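Local coordinates for protein putative alpha/beta hydrolase (Desulfitobacterium hafniense, PDB 4RPC) that is a putative hydrolase of the alpha/beta hydrolase family that probably uses a serine nucleophile, its natural substrate being unidentified, at residues F32-C37 / I53-G58; T36-I41 / A91-S96. All coordinates share one frame; numbering follows the deposited sequence.

How the contacts relate
After strands 13-17 and 23-27 the chain enters the stretch from which both contacts start. Contact 1 closes the shorter loop, running through helix 39-45 and back to 53-58 at the end of strand 50-54. Contact 2 begins at Thr36 and Cys37, which it shares with contact 1, and closes only at 91-96 on strand 88-95, so the two loops cross, with 53-58 inside the longer one. The short helix 34-37 is thus tied to two strands of one sheet that lie on either side of strand 23-27. The contacts also touch: Ile53 CG2 packs on Phe38 CD2 at 3.7 Å, and Phe32 CD2 on Val95 CG1 at 4.1 Å.

Contact 1: residues F32-C37 / I53-G58; sequences FYWQTC and IPELEG
Trp34 lays the pyrrole part of its indole against the side chain of Glu55: CD1 rests 3.5 Å from CG of Glu55, and the carboxylate follows along the same flank, its plane turned only 27° from that of the ring. Nearness to the indole nitrogen does not make a bond. Although Trp34 NE1 and Glu55 OE2 are 3.3 Å apart, the angle is poor and the oxygen stands obliquely to the ring. Its hydrogen bond goes instead to His14 NE2, while OE1 of Glu55 forms a salt bridge with Lys12. The carboxylate is therefore gripped by two residues at the start of the ordered chain, and His14 also stacks on the indole.

At its root, the tryptophan sits over the end of strand 50-54. CB of Trp34 touches CG2 of Ile53 at 3.8 Å and approaches the carbonyl O of Pro54 at 3.7 Å; further out, the same methyl meets the indole at its edge, near the ring plane. In the alpha/beta hydrolase fold this joins the segment following strand 23-27 to the C-terminal end of the neighbouring parallel strand. Pro54 turns its CB away from 32-37, and its ring packs with Leu25, Ile27 and Leu77.

CG of Trp34 lies between the backbone N and the carbonyl carbon (chi1 76°), a setting that stands the indole up beside Glu55. CB of Gln35 covers one face of that indole from 3.6 Å above its centre. Tyr33, at the N-cap position, receives Trp34 CD1 over one face of its ring, offset toward the rim. The carbonyl O of Tyr33 accepts two backbone hydrogen bonds, from Thr36 N at 3.3 Å and from Cys37 N at 3.0 Å, which close the first turn of the short helix carrying the tryptophan.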
ATOM      1  N   PHE A  32      -5.202   0.583   7.912  1.00 20.56           N
ATOM      2  CA  PHE A  32      -3.901   0.806   8.583  1.00 22.01           C
ATOM      3  C   PHE A  32      -3.843   2.249   9.031  1.00 22.69           C
ATOM      4  O   PHE A  32      -4.813   2.988   8.828  1.00 22.03           O
ATOM      5  CB  PHE A  32      -2.730   0.471   7.655  1.00 21.24           C
ATOM      6  CG  PHE A  32      -2.656  -0.977   7.251  1.00 22.46           C
ATOM      7  CD1 PHE A  32      -3.531  -1.920   7.766  1.00 24.19           C
ATOM      8  CD2 PHE A  32      -1.619  -1.422   6.429  1.00 23.67           C
ATOM      9  CE1 PHE A  32      -3.381  -3.275   7.451  1.00 25.80           C
ATOM     10  CE2 PHE A  32      -1.488  -2.758   6.090  1.00 24.82           C
ATOM     11  CZ  PHE A  32      -2.380  -3.675   6.589  1.00 26.55           C
ATOM     12  N   TYR A  33      -2.725   2.652   9.624  1.00 23.65           N
ATOM     13  CA  TYR A  33      -2.546   3.999  10.083  1.00 26.08           C
ATOM     14  C   TYR A  33      -1.161   4.462   9.736  1.00 26.82           C
ATOM     15  O   TYR A  33      -0.224   3.734   9.914  1.00 29.74           O
ATOM     16  CB  TYR A  33      -2.738   4.038  11.605  1.00 28.78           C
ATOM     17  CG  TYR A  33      -2.803   5.419  12.202  1.00 31.13           C
ATOM     18  CD1 TYR A  33      -3.625   6.390  11.633  1.00 30.69           C
ATOM     19  CD2 TYR A  33      -2.094   5.748  13.368  1.00 32.89           C
ATOM     20  CE1 TYR A  33      -3.736   7.662  12.174  1.00 32.76           C
ATOM     21  CE2 TYR A  33      -2.194   7.021  13.922  1.00 36.02           C
ATOM     22  CZ  TYR A  33      -3.006   7.990  13.313  1.00 35.38           C
ATOM     23  OH  TYR A  33      -3.118   9.278  13.800  1.00 35.57           O
ATOM     24  N   TRP A  34      -1.030   5.685   9.272  1.00 28.26           N
ATOM     25  CA  TRP A  34       0.235   6.214   8.800  1.00 29.20           C
ATOM     26  C   TRP A  34       1.348   6.098   9.842  1.00 32.59           C
ATOM     27  O   TRP A  34       2.465   5.781   9.480  1.00 34.68           O
ATOM     28  CB  TRP A  34       0.092   7.673   8.387  1.00 31.05           C
ATOM     29  CG  TRP A  34       0.022   8.640   9.553  1.00 35.13           C
ATOM     30  CD1 TRP A  34      -1.073   9.019  10.224  1.00 38.09           C
ATOM     31  CD2 TRP A  34       1.129   9.333  10.159  1.00 38.55           C
ATOM     32  NE1 TRP A  34      -0.743   9.898  11.225  1.00 40.58           N
ATOM     33  CE2 TRP A  34       0.611  10.117  11.194  1.00 40.46           C
ATOM     34  CE3 TRP A  34       2.508   9.361   9.917  1.00 38.35           C
ATOM     35  CZ2 TRP A  34       1.421  10.937  12.006  1.00 45.35           C
ATOM     36  CZ3 TRP A  34       3.327  10.183  10.742  1.00 42.46           C
ATOM     37  CH2 TRP A  34       2.772  10.950  11.764  1.00 42.72           C
ATOM     38  N   GLN A  35       1.022   6.287  11.121  1.00 33.27           N
ATOM     39  CA  GLN A  35       2.018   6.467  12.148  1.00 36.00           C
ATOM     40  C   GLN A  35       2.489   5.170  12.678  1.00 36.58           C
ATOM     41  O   GLN A  35       3.537   5.136  13.289  1.00 42.32           O
ATOM     42  CB  GLN A  35       1.476   7.316  13.289  1.00 41.22           C
ATOM     43  CG  GLN A  35       2.525   7.982  14.168  1.00 44.17           C
ATOM     44  CD  GLN A  35       1.875   8.841  15.227  1.00 48.73           C
ATOM     45  OE1 GLN A  35       0.799   8.524  15.718  1.00 52.92           O
ATOM     46  NE2 GLN A  35       2.524   9.933  15.591  1.00 51.87           N
ATOM     47  N   THR A  36       1.723   4.098  12.491  1.00 35.33           N
ATOM     48  CA  THR A  36       2.155   2.782  12.964  1.00 36.54           C
ATOM     49  C   THR A  36       2.635   1.873  11.867  1.00 33.13           C
ATOM     50  O   THR A  36       3.324   0.912  12.088  1.00 33.90           O
ATOM     51  CB  THR A  36       1.046   2.046  13.733  1.00 39.73           C
ATOM     52  OG1 THR A  36      -0.074   1.814  12.888  1.00 40.05           O
ATOM     53  CG2 THR A  36       0.607   2.840  14.962  1.00 44.01           C
ATOM     54  N   CYS A  37       2.194   2.150  10.666  1.00 27.91           N
ATOM     55  CA  CYS A  37       2.569   1.370   9.509  1.00 26.18           C
ATOM     56  C   CYS A  37       4.076   1.478   9.216  1.00 24.85           C
ATOM     57  O   CYS A  37       4.720   0.494   8.927  1.00 23.43           O
ATOM     58  CB  CYS A  37       1.779   1.938   8.315  1.00 26.60           C
ATOM     59  SG  CYS A  37       1.621   0.719   7.055  1.00 30.24           S
ATOM     60  N   ILE A  53       4.375  10.821   4.099  1.00 21.36           N
ATOM     61  CA  ILE A  53       3.456   9.785   4.482  1.00 22.39           C
ATOM     62  C   ILE A  53       2.019  10.284   4.518  1.00 23.87           C
ATOM     63  O   ILE A  53       1.633  11.016   5.405  1.00 26.53           O
ATOM     64  CB  ILE A  53       3.805   9.173   5.857  1.00 23.20           C
ATOM     65  CG1 ILE A  53       5.344   8.932   6.009  1.00 23.86           C
ATOM     66  CG2 ILE A  53       3.059   7.883   6.066  1.00 21.77           C
ATOM     67  CD1 ILE A  53       6.077  10.084   6.579  1.00 24.52           C
ATOM     68  N   PRO A  54       1.214   9.920   3.519  1.00 24.09           N
ATOM     69  CA  PRO A  54      -0.155  10.400   3.592  1.00 24.63           C
ATOM     70  C   PRO A  54      -1.040   9.618   4.572  1.00 24.09           C
ATOM     71  O   PRO A  54      -0.735   8.496   4.925  1.00 23.92           O
ATOM     72  CB  PRO A  54      -0.667  10.172   2.166  1.00 25.04           C
ATOM     73  CG  PRO A  54       0.258   9.170   1.552  1.00 23.13           C
ATOM     74  CD  PRO A  54       1.574   9.455   2.179  1.00 23.00           C
ATOM     75  N   GLU A  55      -2.149  10.207   4.992  1.00 24.21           N
ATOM     76  CA  GLU A  55      -3.257   9.449   5.582  1.00 24.24           C
ATOM     77  C   GLU A  55      -4.292   9.184   4.522  1.00 23.82           C
ATOM     78  O   GLU A  55      -4.739  10.107   3.858  1.00 23.81           O
ATOM     79  CB  GLU A  55      -3.928  10.294   6.625  1.00 26.49           C
ATOM     80  CG  GLU A  55      -3.030  10.642   7.757  1.00 28.63           C
ATOM     81  CD  GLU A  55      -3.706  11.519   8.796  1.00 31.74           C
ATOM     82  OE1 GLU A  55      -4.922  11.894   8.636  1.00 32.06           O
ATOM     83  OE2 GLU A  55      -2.970  11.827   9.752  1.00 31.94           O
ATOM     84  N   LEU A  56      -4.664   7.943   4.306  1.00 22.73           N
ATOM     85  CA  LEU A  56      -5.797   7.666   3.435  1.00 21.57           C
ATOM     86  C   LEU A  56      -7.039   8.291   4.068  1.00 22.16           C
ATOM     87  O   LEU A  56      -7.156   8.389   5.291  1.00 22.16           O
ATOM     88  CB  LEU A  56      -5.993   6.162   3.259  1.00 21.59           C
ATOM     89  CG  LEU A  56      -4.916   5.362   2.514  1.00 20.98           C
ATOM     90  CD1 LEU A  56      -5.398   3.927   2.357  1.00 20.52           C
ATOM     91  CD2 LEU A  56      -4.734   5.960   1.160  1.00 20.86           C
ATOM     92  N   GLU A  57      -7.946   8.764   3.232  1.00 22.32           N
ATOM     93  CA  GLU A  57      -9.184   9.352   3.733  1.00 23.41           C
ATOM     94  C   GLU A  57      -9.843   8.517   4.804  1.00 22.54           C
ATOM     95  O   GLU A  57      -9.953   7.308   4.703  1.00 20.93           O
ATOM     96  CB  GLU A  57     -10.175   9.625   2.603  1.00 24.61           C
ATOM     97  CG  GLU A  57      -9.730  10.767   1.681  1.00 26.09           C
ATOM     98  CD  GLU A  57      -8.743  10.341   0.577  1.00 26.59           C
ATOM     99  OE1 GLU A  57      -8.308   9.178   0.568  1.00 25.76           O
ATOM    100  OE2 GLU A  57      -8.448  11.176  -0.326  1.00 27.92           O
ATOM    101  N   GLY A  58     -10.297   9.209   5.839  1.00 23.56           N
ATOM    102  CA  GLY A  58     -10.950   8.595   7.001  1.00 24.25           C
ATOM    103  C   GLY A  58     -10.070   7.799   7.975  1.00 24.11           C
ATOM    104  O   GLY A  58     -10.599   7.315   8.982  1.00 25.68           O
TER

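Contact 2: residues T36-I41 / A91-S96; sequences TCFARI and AIYGVS
Phe38 and Tyr93 meet at their rims, at right angles, without either ring stacking on the other. CE1 of Phe38 comes between two atoms of the tyrosine ring, 3.6 Å from both CD2 and CE2 of Tyr93, and CZ follows a little farther off. The planes stand at 90° and the centroids of the Phe38 and Tyr93 rings are 6.0 Å apart. Seen from the phenylalanine, Tyr93 CE2 lies at the edge, in the ring plane.

Beside this pair, SG of Cys37 packs on CG1 of Val95 at 4.2 Å. The same sulfur sits 3.8 Å above the plane of the Phe38 ring, offset toward its rim, so the cysteine covers one face of the ring that probes Tyr93. Ile41 CD1 adds a second in-plane neighbour at the phenylalanine edge.

Tyr93 holds CG anti to its backbone N (chi1 169°), which carries the ring out to the edge of Phe38. A leucine in place of Phe38 would probably leave the Tyr93 rim without the aromatic edge it meets and the Cys37 sulfur without a ring face beneath it.

In the next shell, Tyr93 OH is hydrogen-bonded to Asp119 OD2, which probably limits how far the tyrosine ring can shift. Leu26 touches both rings, and Leu245 packs on Cys37, Ile41, Tyr93 and Val95. A hydrogen bond joins Ser96 OG and Gln122 NE2, and a weak one between Ser96 OG and His241 NE2 is consistent with a Ser-His-acid triad. Strand 88-95 runs directly into Ser96, whose positive phi (62°) fits the strained nucleophile elbow of alpha/beta hydrolases, Ser96 being the probable nucleophile.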
ATOM      1  N   THR A  36       1.723   4.098  12.491  1.00 35.33           N
ATOM      2  CA  THR A  36       2.155   2.782  12.964  1.00 36.54           C
ATOM      3  C   THR A  36       2.635   1.873  11.867  1.00 33.13           C
ATOM      4  O   THR A  36       3.324   0.912  12.088  1.00 33.90           O
ATOM      5  CB  THR A  36       1.046   2.046  13.733  1.00 39.73           C
ATOM      6  OG1 THR A  36      -0.074   1.814  12.888  1.00 40.05           O
ATOM      7  CG2 THR A  36       0.607   2.840  14.962  1.00 44.01           C
ATOM      8  N   CYS A  37       2.194   2.150  10.666  1.00 27.91           N
ATOM      9  CA  CYS A  37       2.569   1.370   9.509  1.00 26.18           C
ATOM     10  C   CYS A  37       4.076   1.478   9.216  1.00 24.85           C
ATOM     11  O   CYS A  37       4.720   0.494   8.927  1.00 23.43           O
ATOM     12  CB  CYS A  37       1.779   1.938   8.315  1.00 26.60           C
ATOM     13  SG  CYS A  37       1.621   0.719   7.055  1.00 30.24           S
ATOM     14  N   PHE A  38       4.598   2.702   9.322  1.00 23.81           N
ATOM     15  CA  PHE A  38       5.912   3.069   8.865  1.00 25.33           C
ATOM     16  C   PHE A  38       6.890   3.596   9.904  1.00 25.36           C
ATOM     17  O   PHE A  38       7.939   4.103   9.537  1.00 28.46           O
ATOM     18  CB  PHE A  38       5.716   4.141   7.757  1.00 24.61           C
ATOM     19  CG  PHE A  38       4.935   3.629   6.570  1.00 21.67           C
ATOM     20  CD1 PHE A  38       5.413   2.528   5.863  1.00 21.45           C
ATOM     21  CD2 PHE A  38       3.774   4.237   6.160  1.00 20.16           C
ATOM     22  CE1 PHE A  38       4.731   2.032   4.768  1.00 20.59           C
ATOM     23  CE2 PHE A  38       3.083   3.742   5.080  1.00 19.69           C
ATOM     24  CZ  PHE A  38       3.560   2.626   4.387  1.00 19.43           C
ATOM     25  N   ALA A  39       6.597   3.439  11.173  1.00 26.25           N
ATOM     26  CA  ALA A  39       7.495   3.919  12.233  1.00 27.97           C
ATOM     27  C   ALA A  39       8.975   3.549  12.070  1.00 28.30           C
ATOM     28  O   ALA A  39       9.827   4.426  12.028  1.00 28.36           O
ATOM     29  CB  ALA A  39       6.984   3.521  13.612  1.00 28.73           C
ATOM     30  N   ARG A  40       9.257   2.256  11.925  1.00 28.53           N
ATOM     31  CA  ARG A  40      10.617   1.786  11.830  1.00 30.24           C
ATOM     32  C   ARG A  40      11.250   2.220  10.554  1.00 29.13           C
ATOM     33  O   ARG A  40      12.435   2.585  10.538  1.00 29.91           O
ATOM     34  CB  ARG A  40      10.672   0.258  11.985  1.00 32.45           C
ATOM     35  CG  ARG A  40      12.043  -0.357  11.848  1.00 34.62           C
ATOM     36  CD  ARG A  40      13.058   0.215  12.863  1.00 36.21           C
ATOM     37  NE  ARG A  40      14.389  -0.319  12.594  1.00 37.24           N
ATOM     38  CZ  ARG A  40      14.826  -1.507  13.023  1.00 40.04           C
ATOM     39  NH1 ARG A  40      14.059  -2.292  13.767  1.00 42.02           N
ATOM     40  NH2 ARG A  40      16.036  -1.922  12.708  1.00 39.69           N
ATOM     41  N   ILE A  41      10.473   2.243   9.470  1.00 28.34           N
ATOM     42  CA  ILE A  41      11.052   2.645   8.186  1.00 26.73           C
ATOM     43  C   ILE A  41      11.491   4.092   8.251  1.00 26.33           C
ATOM     44  O   ILE A  41      12.561   4.455   7.796  1.00 28.48           O
ATOM     45  CB  ILE A  41      10.062   2.420   7.022  1.00 25.91           C
ATOM     46  CG1 ILE A  41       9.892   0.906   6.824  1.00 26.70           C
ATOM     47  CG2 ILE A  41      10.559   3.063   5.722  1.00 25.35           C
ATOM     48  CD1 ILE A  41       8.717   0.518   5.944  1.00 25.26           C
ATOM     49  N   ALA A  91      11.069   7.200  -4.862  1.00 22.57           N
ATOM     50  CA  ALA A  91      10.348   5.930  -4.651  1.00 20.25           C
ATOM     51  C   ALA A  91       9.016   6.109  -3.918  1.00 19.36           C
ATOM     52  O   ALA A  91       8.942   6.848  -2.951  1.00 18.35           O
ATOM     53  CB  ALA A  91      11.214   4.981  -3.840  1.00 21.10           C
ATOM     54  N   ILE A  92       8.016   5.364  -4.346  1.00 18.16           N
ATOM     55  CA  ILE A  92       6.805   5.133  -3.599  1.00 18.35           C
ATOM     56  C   ILE A  92       6.729   3.664  -3.167  1.00 19.12           C
ATOM     57  O   ILE A  92       6.836   2.750  -4.014  1.00 20.08           O
ATOM     58  CB  ILE A  92       5.562   5.438  -4.437  1.00 18.17           C
ATOM     59  CG1 ILE A  92       5.723   6.766  -5.187  1.00 18.85           C
ATOM     60  CG2 ILE A  92       4.342   5.544  -3.536  1.00 17.98           C
ATOM     61  CD1 ILE A  92       4.462   7.089  -5.956  1.00 19.52           C
ATOM     62  N   TYR A  93       6.617   3.441  -1.860  1.00 17.68           N
ATOM     63  CA  TYR A  93       6.307   2.149  -1.350  1.00 18.59           C
ATOM     64  C   TYR A  93       4.827   2.198  -1.015  1.00 17.71           C
ATOM     65  O   TYR A  93       4.352   3.144  -0.405  1.00 17.50           O
ATOM     66  CB  TYR A  93       7.167   1.798  -0.134  1.00 19.86           C
ATOM     67  CG  TYR A  93       6.671   0.573   0.566  1.00 20.83           C
ATOM     68  CD1 TYR A  93       7.098  -0.685   0.207  1.00 21.79           C
ATOM     69  CD2 TYR A  93       5.688   0.677   1.552  1.00 21.29           C
ATOM     70  CE1 TYR A  93       6.613  -1.810   0.841  1.00 22.07           C
ATOM     71  CE2 TYR A  93       5.204  -0.442   2.182  1.00 21.70           C
ATOM     72  CZ  TYR A  93       5.664  -1.688   1.812  1.00 22.13           C
ATOM     73  OH  TYR A  93       5.159  -2.776   2.492  1.00 23.25           O
ATOM     74  N   GLY A  94       4.074   1.226  -1.478  1.00 17.17           N
ATOM     75  CA  GLY A  94       2.699   1.165  -1.115  1.00 17.31           C
ATOM     76  C   GLY A  94       2.328  -0.227  -0.761  1.00 18.28           C
ATOM     77  O   GLY A  94       2.721  -1.188  -1.447  1.00 18.45           O
ATOM     78  N   VAL A  95       1.602  -0.354   0.343  1.00 19.21           N
ATOM     79  CA  VAL A  95       1.177  -1.658   0.787  1.00 19.82           C
ATOM     80  C   VAL A  95      -0.307  -1.760   0.580  1.00 19.53           C
ATOM     81  O   VAL A  95      -1.068  -0.881   0.981  1.00 17.39           O
ATOM     82  CB  VAL A  95       1.585  -1.966   2.257  1.00 20.14           C
ATOM     83  CG1 VAL A  95       0.953  -0.986   3.223  1.00 19.38           C
ATOM     84  CG2 VAL A  95       1.179  -3.404   2.628  1.00 20.34           C
ATOM     85  N   SER A  96      -0.699  -2.836  -0.087  1.00 21.21           N
ATOM     86  CA  SER A  96      -2.086  -3.187  -0.327  1.00 23.86           C
ATOM     87  C   SER A  96      -2.772  -2.111  -1.153  1.00 22.14           C
ATOM     88  O   SER A  96      -2.294  -1.772  -2.239  1.00 22.43           O
ATOM     89  CB  SER A  96      -2.774  -3.446   1.037  1.00 27.75           C
ATOM     90  OG  SER A  96      -3.864  -4.359   0.876  1.00 34.09           O
TER